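Local coordinates for hydrolase, haloacid dehalogenase-like family (Streptococcus pneumoniae, PDB 2FI1), which probably acts as a hydrolase of the haloacid dehalogenase-like family, its substrate not established, and holds a calcium ion in the crystal, at residues Glu92-Ser95 / Arg100-Leu103; Phe124-Thr129 / Glu148-Ser153; Ser132-Lys135 / Pro140-Met143; Asp174-Leu177 / Asn183-Gln186. All coordinates share one frame; numbering follows the deposited sequence.

Contact 1: residues Glu92-Ser95 / Arg100-Leu103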
# COMPACT_ATOMS: atom_id res chain seq x y z
N GLU A 92 -15.70 -4.50 1.81
CA GLU A 92 -16.97 -5.19 2.08
C GLU A 92 -18.07 -4.81 1.09
O GLU A 92 -18.77 -5.68 0.58
CB GLU A 92 -17.43 -4.93 3.50
CG GLU A 92 -18.65 -5.74 3.94
CD GLU A 92 -18.46 -7.25 3.83
OE1 GLU A 92 -17.30 -7.74 3.82
OE2 GLU A 92 -19.48 -7.97 3.75
N ASP A 93 -18.21 -3.52 0.80
CA ASP A 93 -19.24 -3.10 -0.14
C ASP A 93 -19.03 -3.75 -1.51
O ASP A 93 -19.97 -4.15 -2.17
CB ASP A 93 -19.28 -1.57 -0.29
CG ASP A 93 -19.88 -0.87 0.91
OD1 ASP A 93 -20.66 -1.49 1.66
OD2 ASP A 93 -19.58 0.32 1.11
N ILE A 94 -17.77 -3.85 -1.94
CA ILE A 94 -17.47 -4.50 -3.21
C ILE A 94 -17.75 -6.00 -3.17
O ILE A 94 -18.34 -6.57 -4.10
CB ILE A 94 -15.99 -4.22 -3.62
CG1 ILE A 94 -15.83 -2.76 -4.05
CG2 ILE A 94 -15.53 -5.15 -4.72
CD1 ILE A 94 -14.38 -2.31 -4.16
N SER A 95 -17.30 -6.66 -2.11
CA SER A 95 -17.54 -8.09 -1.97
C SER A 95 -19.03 -8.42 -1.89
O SER A 95 -19.46 -9.46 -2.39
CB SER A 95 -16.81 -8.64 -0.74
OG SER A 95 -15.40 -8.54 -0.94
N ARG A 100 -14.46 -9.50 -6.62
CA ARG A 100 -13.29 -10.21 -6.11
C ARG A 100 -12.14 -9.23 -5.96
O ARG A 100 -12.01 -8.29 -6.75
CB ARG A 100 -12.83 -11.34 -7.05
CG ARG A 100 -13.87 -12.43 -7.25
CD ARG A 100 -13.34 -13.54 -8.12
NE ARG A 100 -13.05 -13.09 -9.47
CZ ARG A 100 -12.63 -13.89 -10.45
NH1 ARG A 100 -12.44 -15.18 -10.24
NH2 ARG A 100 -12.39 -13.38 -11.65
N HIS A 101 -11.30 -9.50 -4.96
CA HIS A 101 -10.14 -8.70 -4.65
C HIS A 101 -8.89 -9.54 -4.81
O HIS A 101 -8.84 -10.68 -4.39
CB HIS A 101 -10.18 -8.22 -3.20
CG HIS A 101 -11.39 -7.42 -2.85
ND1 HIS A 101 -11.60 -6.14 -3.29
CD2 HIS A 101 -12.47 -7.74 -2.08
CE1 HIS A 101 -12.75 -5.69 -2.82
NE2 HIS A 101 -13.29 -6.64 -2.08
N PHE A 102 -7.87 -8.92 -5.40
CA PHE A 102 -6.55 -9.51 -5.54
C PHE A 102 -5.55 -8.49 -5.04
O PHE A 102 -5.83 -7.30 -4.99
CB PHE A 102 -6.26 -9.86 -7.00
CG PHE A 102 -7.28 -10.78 -7.59
CD1 PHE A 102 -7.13 -12.15 -7.51
CD2 PHE A 102 -8.42 -10.27 -8.19
CE1 PHE A 102 -8.10 -12.99 -8.04
CE2 PHE A 102 -9.37 -11.11 -8.71
CZ PHE A 102 -9.22 -12.45 -8.63
N LEU A 103 -4.36 -8.96 -4.67
CA LEU A 103 -3.31 -8.05 -4.21
C LEU A 103 -2.01 -8.42 -4.90
O LEU A 103 -1.68 -9.61 -4.97
CB LEU A 103 -3.13 -8.14 -2.70
CG LEU A 103 -2.21 -7.14 -1.98
CD1 LEU A 103 -2.77 -5.77 -2.00
CD2 LEU A 103 -2.05 -7.59 -0.54

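Contact 2: residues Phe124-Thr129 / Glu148-Ser153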
# COMPACT_ATOMS: atom_id res chain seq x y z
N PHE A 124 -9.13 -11.39 0.08
CA PHE A 124 -8.35 -11.61 -1.14
C PHE A 124 -8.47 -13.01 -1.67
O PHE A 124 -8.18 -13.97 -0.97
CB PHE A 124 -6.89 -11.22 -0.91
CG PHE A 124 -6.76 -9.77 -0.58
CD1 PHE A 124 -6.80 -8.82 -1.58
CD2 PHE A 124 -6.70 -9.35 0.73
CE1 PHE A 124 -6.74 -7.47 -1.29
CE2 PHE A 124 -6.64 -8.00 1.04
CZ PHE A 124 -6.67 -7.06 0.01
N THR A 125 -8.90 -13.12 -2.92
CA THR A 125 -8.93 -14.40 -3.61
C THR A 125 -7.52 -14.93 -3.82
O THR A 125 -7.27 -16.12 -3.63
CB THR A 125 -9.69 -14.26 -4.93
OG1 THR A 125 -11.06 -13.92 -4.66
CG2 THR A 125 -9.63 -15.54 -5.74
N GLU A 126 -6.59 -14.05 -4.18
CA GLU A 126 -5.18 -14.41 -4.22
C GLU A 126 -4.33 -13.18 -3.94
O GLU A 126 -4.64 -12.07 -4.38
CB GLU A 126 -4.77 -15.03 -5.56
CG GLU A 126 -3.31 -15.52 -5.56
CD GLU A 126 -2.92 -16.40 -6.73
OE1 GLU A 126 -3.77 -17.07 -7.34
OE2 GLU A 126 -1.71 -16.41 -7.05
N VAL A 127 -3.28 -13.41 -3.16
CA VAL A 127 -2.25 -12.42 -2.86
C VAL A 127 -0.97 -12.87 -3.56
O VAL A 127 -0.48 -13.98 -3.30
CB VAL A 127 -2.00 -12.28 -1.35
CG1 VAL A 127 -0.86 -11.32 -1.08
CG2 VAL A 127 -3.27 -11.83 -0.64
N VAL A 128 -0.45 -12.02 -4.44
CA VAL A 128 0.81 -12.26 -5.14
C VAL A 128 1.89 -11.49 -4.39
O VAL A 128 1.79 -10.27 -4.26
CB VAL A 128 0.73 -11.79 -6.60
CG1 VAL A 128 2.11 -11.88 -7.28
CG2 VAL A 128 -0.34 -12.59 -7.36
N THR A 129 2.90 -12.20 -3.89
CA THR A 129 4.07 -11.58 -3.28
C THR A 129 5.29 -11.92 -4.13
O THR A 129 5.16 -12.61 -5.14
CB THR A 129 4.31 -12.10 -1.85
OG1 THR A 129 4.81 -13.44 -1.92
CG2 THR A 129 3.02 -12.09 -1.04
N GLU A 148 -5.27 -14.13 -16.61
CA GLU A 148 -5.41 -15.45 -17.21
C GLU A 148 -5.98 -16.46 -16.22
O GLU A 148 -6.95 -17.18 -16.51
CB GLU A 148 -4.06 -15.93 -17.75
CG GLU A 148 -4.07 -17.32 -18.41
CD GLU A 148 -2.71 -17.77 -18.91
OE1 GLU A 148 -1.94 -16.93 -19.44
OE2 GLU A 148 -2.40 -18.98 -18.79
N LYS A 149 -5.41 -16.52 -15.03
CA LYS A 149 -5.79 -17.53 -14.06
C LYS A 149 -7.24 -17.36 -13.60
O LYS A 149 -7.96 -18.35 -13.43
CB LYS A 149 -4.86 -17.50 -12.84
CG LYS A 149 -5.20 -18.50 -11.76
CD LYS A 149 -4.10 -18.59 -10.70
CE LYS A 149 -4.47 -19.58 -9.62
NZ LYS A 149 -3.43 -19.62 -8.54
N TYR A 150 -7.63 -16.10 -13.40
CA TYR A 150 -8.95 -15.77 -12.87
C TYR A 150 -9.90 -15.26 -13.95
O TYR A 150 -11.03 -14.85 -13.67
CB TYR A 150 -8.83 -14.80 -11.68
CG TYR A 150 -8.16 -15.48 -10.51
CD1 TYR A 150 -8.86 -16.37 -9.73
CD2 TYR A 150 -6.80 -15.28 -10.23
CE1 TYR A 150 -8.24 -17.04 -8.68
CE2 TYR A 150 -6.19 -15.94 -9.18
CZ TYR A 150 -6.91 -16.82 -8.41
OH TYR A 150 -6.34 -17.51 -7.36
N GLN A 151 -9.45 -15.33 -15.20
CA GLN A 151 -10.30 -15.03 -16.35
C GLN A 151 -11.03 -13.70 -16.15
O GLN A 151 -12.26 -13.60 -16.18
CB GLN A 151 -11.23 -16.22 -16.63
CG GLN A 151 -10.43 -17.39 -17.17
CD GLN A 151 -11.24 -18.65 -17.30
OE1 GLN A 151 -11.60 -19.27 -16.30
NE2 GLN A 151 -11.51 -19.05 -18.54
N ILE A 152 -10.22 -12.67 -15.93
CA ILE A 152 -10.70 -11.35 -15.60
C ILE A 152 -11.10 -10.59 -16.87
O ILE A 152 -10.25 -10.27 -17.70
CB ILE A 152 -9.59 -10.54 -14.83
CG1 ILE A 152 -9.22 -11.26 -13.53
CG2 ILE A 152 -10.05 -9.12 -14.56
CD1 ILE A 152 -8.12 -10.58 -12.73
N SER A 153 -12.39 -10.29 -16.99
CA SER A 153 -12.93 -9.50 -18.11
C SER A 153 -13.32 -8.08 -17.74
O SER A 153 -13.48 -7.22 -18.62
CB SER A 153 -14.17 -10.19 -18.67
OG SER A 153 -15.14 -10.34 -17.65

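Contact 3: residues Ser132-Lys135 / Pro140-Met143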
# COMPACT_ATOMS: atom_id res chain seq x y z
N SER A 132 6.03 -15.48 -5.58
CA SER A 132 5.44 -16.00 -6.83
C SER A 132 6.39 -15.93 -8.02
O SER A 132 6.13 -16.51 -9.08
CB SER A 132 4.14 -15.26 -7.17
OG SER A 132 3.09 -15.71 -6.34
N GLY A 133 7.50 -15.21 -7.87
CA GLY A 133 8.55 -15.18 -8.89
C GLY A 133 8.34 -14.25 -10.07
O GLY A 133 9.04 -14.35 -11.07
N PHE A 134 7.38 -13.33 -9.96
CA PHE A 134 7.12 -12.42 -11.07
C PHE A 134 8.01 -11.19 -11.05
O PHE A 134 8.52 -10.77 -9.99
CB PHE A 134 5.65 -11.98 -11.08
CG PHE A 134 4.68 -13.12 -11.20
CD1 PHE A 134 4.70 -13.96 -12.30
CD2 PHE A 134 3.75 -13.35 -10.21
CE1 PHE A 134 3.79 -15.00 -12.40
CE2 PHE A 134 2.85 -14.39 -10.31
CZ PHE A 134 2.87 -15.21 -11.41
N LYS A 135 8.16 -10.58 -12.22
CA LYS A 135 8.83 -9.30 -12.35
C LYS A 135 8.07 -8.20 -11.61
O LYS A 135 6.87 -8.33 -11.33
CB LYS A 135 8.99 -8.92 -13.82
CG LYS A 135 9.84 -9.89 -14.62
CD LYS A 135 11.27 -9.87 -14.16
CE LYS A 135 12.17 -10.64 -15.12
NZ LYS A 135 11.78 -12.07 -15.24
N PRO A 140 3.91 -5.96 -16.74
CA PRO A 140 2.57 -6.51 -16.52
C PRO A 140 2.48 -8.00 -16.21
O PRO A 140 1.38 -8.52 -16.10
CB PRO A 140 1.86 -6.23 -17.84
CG PRO A 140 2.97 -6.34 -18.86
CD PRO A 140 4.17 -5.73 -18.18
N GLU A 141 3.62 -8.70 -16.07
CA GLU A 141 3.61 -10.15 -15.88
C GLU A 141 2.65 -10.65 -14.79
O GLU A 141 1.85 -11.55 -15.04
CB GLU A 141 5.03 -10.67 -15.60
CG GLU A 141 5.11 -12.17 -15.52
CD GLU A 141 6.52 -12.68 -15.32
OE1 GLU A 141 7.22 -12.19 -14.42
OE2 GLU A 141 6.93 -13.59 -16.08
N SER A 142 2.73 -10.08 -13.60
CA SER A 142 1.89 -10.55 -12.50
C SER A 142 0.41 -10.27 -12.72
O SER A 142 -0.43 -11.11 -12.40
CB SER A 142 2.35 -9.99 -11.15
OG SER A 142 2.41 -8.59 -11.14
N MET A 143 0.09 -9.12 -13.31
CA MET A 143 -1.32 -8.82 -13.56
C MET A 143 -1.87 -9.65 -14.74
O MET A 143 -3.02 -10.06 -14.69
CB MET A 143 -1.58 -7.30 -13.66
CG MET A 143 -1.80 -6.53 -12.25
SD MET A 143 -1.68 -4.82 -12.60
CE MET A 143 -0.85 -4.30 -11.10
O HOH W 1 9.54 -13.64 -13.86
O HOH W 2 5.00 -8.28 -13.26
O HOH W 3 4.58 -7.94 -9.67
O HOH W 4 9.77 -12.40 -17.10

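Contact 4: residues Asp174-Leu177 / Asn183-Gln186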
# COMPACT_ATOMS: atom_id res chain seq x y z
N ASP A 174 -8.38 -1.44 -16.86
CA ASP A 174 -8.59 -0.08 -16.42
C ASP A 174 -7.81 0.16 -15.13
O ASP A 174 -7.50 -0.78 -14.39
CB ASP A 174 -10.07 0.21 -16.20
CG ASP A 174 -10.84 0.39 -17.50
OD1 ASP A 174 -10.25 0.25 -18.60
OD2 ASP A 174 -12.05 0.68 -17.40
N THR A 175 -7.51 1.42 -14.87
CA THR A 175 -6.71 1.80 -13.72
C THR A 175 -7.32 2.95 -12.92
O THR A 175 -8.11 3.74 -13.44
CB THR A 175 -5.27 2.17 -14.13
OG1 THR A 175 -5.29 3.36 -14.94
CG2 THR A 175 -4.61 1.05 -14.89
N HIS A 176 -6.92 3.04 -11.66
CA HIS A 176 -7.26 4.16 -10.81
C HIS A 176 -6.03 4.56 -10.02
O HIS A 176 -5.45 3.75 -9.31
CB HIS A 176 -8.39 3.80 -9.86
CG HIS A 176 -8.78 4.92 -8.95
ND1 HIS A 176 -9.60 5.95 -9.35
CD2 HIS A 176 -8.42 5.21 -7.67
CE1 HIS A 176 -9.75 6.81 -8.35
NE2 HIS A 176 -9.04 6.38 -7.32
N LEU A 177 -5.62 5.82 -10.16
CA LEU A 177 -4.51 6.37 -9.41
C LEU A 177 -5.05 6.82 -8.06
O LEU A 177 -5.71 7.85 -7.94
CB LEU A 177 -3.89 7.54 -10.17
CG LEU A 177 -2.69 8.23 -9.54
CD1 LEU A 177 -1.52 7.29 -9.46
CD2 LEU A 177 -2.34 9.47 -10.37
N ASN A 183 -12.53 9.31 -2.59
CA ASN A 183 -12.51 9.59 -4.02
C ASN A 183 -12.73 8.35 -4.87
O ASN A 183 -13.38 8.42 -5.91
CB ASN A 183 -11.22 10.27 -4.43
CG ASN A 183 -11.29 10.81 -5.83
OD1 ASN A 183 -12.18 11.60 -6.16
ND2 ASN A 183 -10.38 10.35 -6.68
N LEU A 184 -12.17 7.22 -4.45
CA LEU A 184 -12.40 5.97 -5.15
C LEU A 184 -13.89 5.59 -5.08
O LEU A 184 -14.47 5.19 -6.08
CB LEU A 184 -11.52 4.86 -4.58
CG LEU A 184 -11.68 3.47 -5.21
CD1 LEU A 184 -11.56 3.52 -6.71
CD2 LEU A 184 -10.65 2.54 -4.62
N ARG A 185 -14.50 5.75 -3.91
CA ARG A 185 -15.95 5.54 -3.80
C ARG A 185 -16.72 6.42 -4.76
O ARG A 185 -17.67 5.97 -5.39
CB ARG A 185 -16.43 5.83 -2.38
CG ARG A 185 -16.09 4.75 -1.38
CD ARG A 185 -16.73 5.05 -0.03
NE ARG A 185 -16.61 3.93 0.90
CZ ARG A 185 -17.40 2.86 0.90
NH1 ARG A 185 -18.33 2.69 -0.02
NH2 ARG A 185 -17.20 1.92 1.82
N GLN A 186 -16.32 7.69 -4.87
CA GLN A 186 -17.02 8.63 -5.77
C GLN A 186 -16.94 8.17 -7.22
O GLN A 186 -17.92 8.25 -7.95
CB GLN A 186 -16.45 10.04 -5.59
CG GLN A 186 -17.06 11.13 -6.49
CD GLN A 186 -18.51 11.46 -6.15
OE1 GLN A 186 -19.41 11.22 -6.97
NE2 GLN A 186 -18.74 12.06 -4.98
O HOH W 5 -7.60 9.64 -7.27

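Contact 1: residues Glu92-Ser95 / Arg100-Leu103
Ile-94 and Ser-95, in successive positions of one helix, receive the imidazole of His-101 from different directions. The isoleucine side chain and the ring cross obliquely, and the meeting is made by the branch at CB: methyl CG2 of Ile-94 lies 3.4 Å from CE1 of His-101. This methyl is anti to the backbone N of Ile-94, while CG1 sits beside that N and carries CD1 toward the ring edge, so CD1 of Ile-94 comes to 4.0 Å from CE1 of His-101 in the plane of the imidazole. A beta-branched residue suits this place because its two arms fill two separate directions around one ring atom.

Ser-95 meets another part of the imidazole. Its OG approaches the ring edge, near the plane, 3.1 Å from NE2 of His-101. The clear partner of both OG of Ser-95 and NE2 of His-101 is the carbonyl oxygen of Leu-91, one turn earlier in the helix. A small hydroxyl residue can turn back to its own helix in this way and still leave room for the ring.

Histidine suits the place because it has a nitrogen for each partner: ND1 for the indole NE1 of Trp-11, NE2 for the carbonyl oxygen of Leu-91. An indole nitrogen can only donate, so ND1 accepts, consistent with a neutral ring protonated at NE2.

The unit is the helix-to-strand connection of a Rossmann-like domain. Helix 87-96 packs against the parallel sheet, with Ile-94 also touching Tyr-9, and strand 100-104 runs between strands 8-11 and 124-128.

Contact 2: residues Phe124-Thr129 / Glu148-Ser153
Glu-126 OE1 lies in the plane of the Tyr-150 ring, at its hydroxyl edge, with the carboxylate turned 77° from the ring. Over one face of the tyrosine is CG of the adjacent Lys-149, offset toward the rim, and Thr-125 brings its methyl CG2 obliquely to 3.6 Å from CE1 of Tyr-150. Phe-102 also meets this ring, the planes at about 50°.

Two donors grip a single carboxylate oxygen. Tyr-150 OH gives its hydrogen to the anti lone pair of Glu-126 OE1 at 2.6 Å, whereas Lys-149 NZ comes from the syn side, out of the carboxylate plane, in a salt bridge of 2.8 Å to the same OE1. With Tyr-145 OH bonded to both Glu-126 OE2 and Lys-149 NZ, the carboxylate is held at both oxygens, which would favour its ionised form. Long chains of glutamate and lysine suit this surface site, where they cross at about a right angle. Glu-126 has CG anti to its backbone N (chi1 -175°) and is extended beyond it, which carries OE1 out to the hydroxyl and the ammonium.

Tyr-150 is placed by the end of its helix: it is the first residue to leave helical geometry, and Gln-151, with positive phi, is the C-prime residue of a Schellman motif.

Strand 124-128 is an outermost strand of the parallel sheet, bonded through its backbone to strand 100-104. The contact joins its beginning to the C-terminal end of helix 141-149, from which the chain returns to the sheet as strand 155-159.

Contact 3: residues Ser132-Lys135 / Pro140-Met143
Glu-141 reaches across to the backbone N of Lys-135, which donates to OE1 of Glu-141 at 2.9 Å, nearly straight (168°) and close to the C-O axis of the acceptor. The glutamate spans the distance because its chain is extended, CG anti to the backbone N (chi1 -175°). The same OE1 lies at the edge of the Phe-134 ring, in its plane. Over one face of that ring comes CA of Ser-142, a CH-pi contact of 4.2 Å to the centroid; over the opposite face lies Ser-132 O. Serine is small enough to let the phenyl sit close to the helix backbone.

The intervening loop leads into helix 141-149, and its Lys-137 stands where the sequence resembles the lysine of motif III in haloacid dehalogenase-like enzymes.

Water completes the shell. One molecule joins Gly-133 O, Lys-135 NZ and Glu-141 OE1, so the lysine reaches the carboxylate indirectly; Lys-135 O is linked by separate waters to N and to OG of Ser-142. Farther out, Asn-139 OD1 hydrogen bonds to Glu-141 N at the start of the helix, and Tyr-145 meets the Phe-134 ring.

Contact 4: residues Asp174-Leu177 / Asn183-Gln186
His-176 offers one ring face to Leu-184 in a CH-pi contact. Methyl CD1 of Leu-184 stands over the centre of the imidazole, 3.8 Å from the centroid and 12° off the ring normal, so it touches the ring atoms almost evenly. The leucine has CG anti to its own backbone N (chi1 179°), which brings the end of the chain nearer to the strand than its first bond suggests. CB of Leu-184 adds a lighter touch, 4.0 Å from NE2 of His-176. A branched aliphatic residue suits a buried helix face, where one methyl can cover a flat ring while Leu-184 also rests on Leu-90 of helix 87-96. Asn-183 adds a van der Waals approach at the edge of the imidazole, its ND2 4.0 Å from CE1 of His-176, with the amide and ring planes 39° apart.

Strand 174-177 is an outermost strand of the parallel, Rossmann-like sheet, and the chain goes on from it into helix 181-188, which packs back over His-176. Backbone hydrogen bonds tie His-176 to Val-157 and Gly-159 of the neighbouring strand.

The polar link between the segments is made by water. One molecule donates to Leu-177 O at 2.7 Å and accepts a weak bond from Asn-183 ND2. An asparagine, partly exposed here, can thus address the last carbonyl of the strand through solvent.

How the contacts relate
Contact 1 is buried and contact 4 partly so, and each sets a histidine of a sheet strand against aliphatic carbon from a helix; in contact 1 the ring is also hydrogen-bonded, in contact 4 it is met over its face. Asp-93 and Arg-185 join their helices by a salt bridge. Contacts 2 and 3 lie at the surface and share helix 141-149, contact 2 at its C-terminal end and contact 3, nested in the loop that contact 2 closes, at its start. Contact 2 gathers an ammonium and a phenol on one carboxylate oxygen, while contact 3 combines a backbone N-H to carboxylate bond, a ring face and several waters. Contact 2 touches contact 1 where strands 100-104 and 124-128 pair, and contact 3 where Val-128 packs on Phe-134.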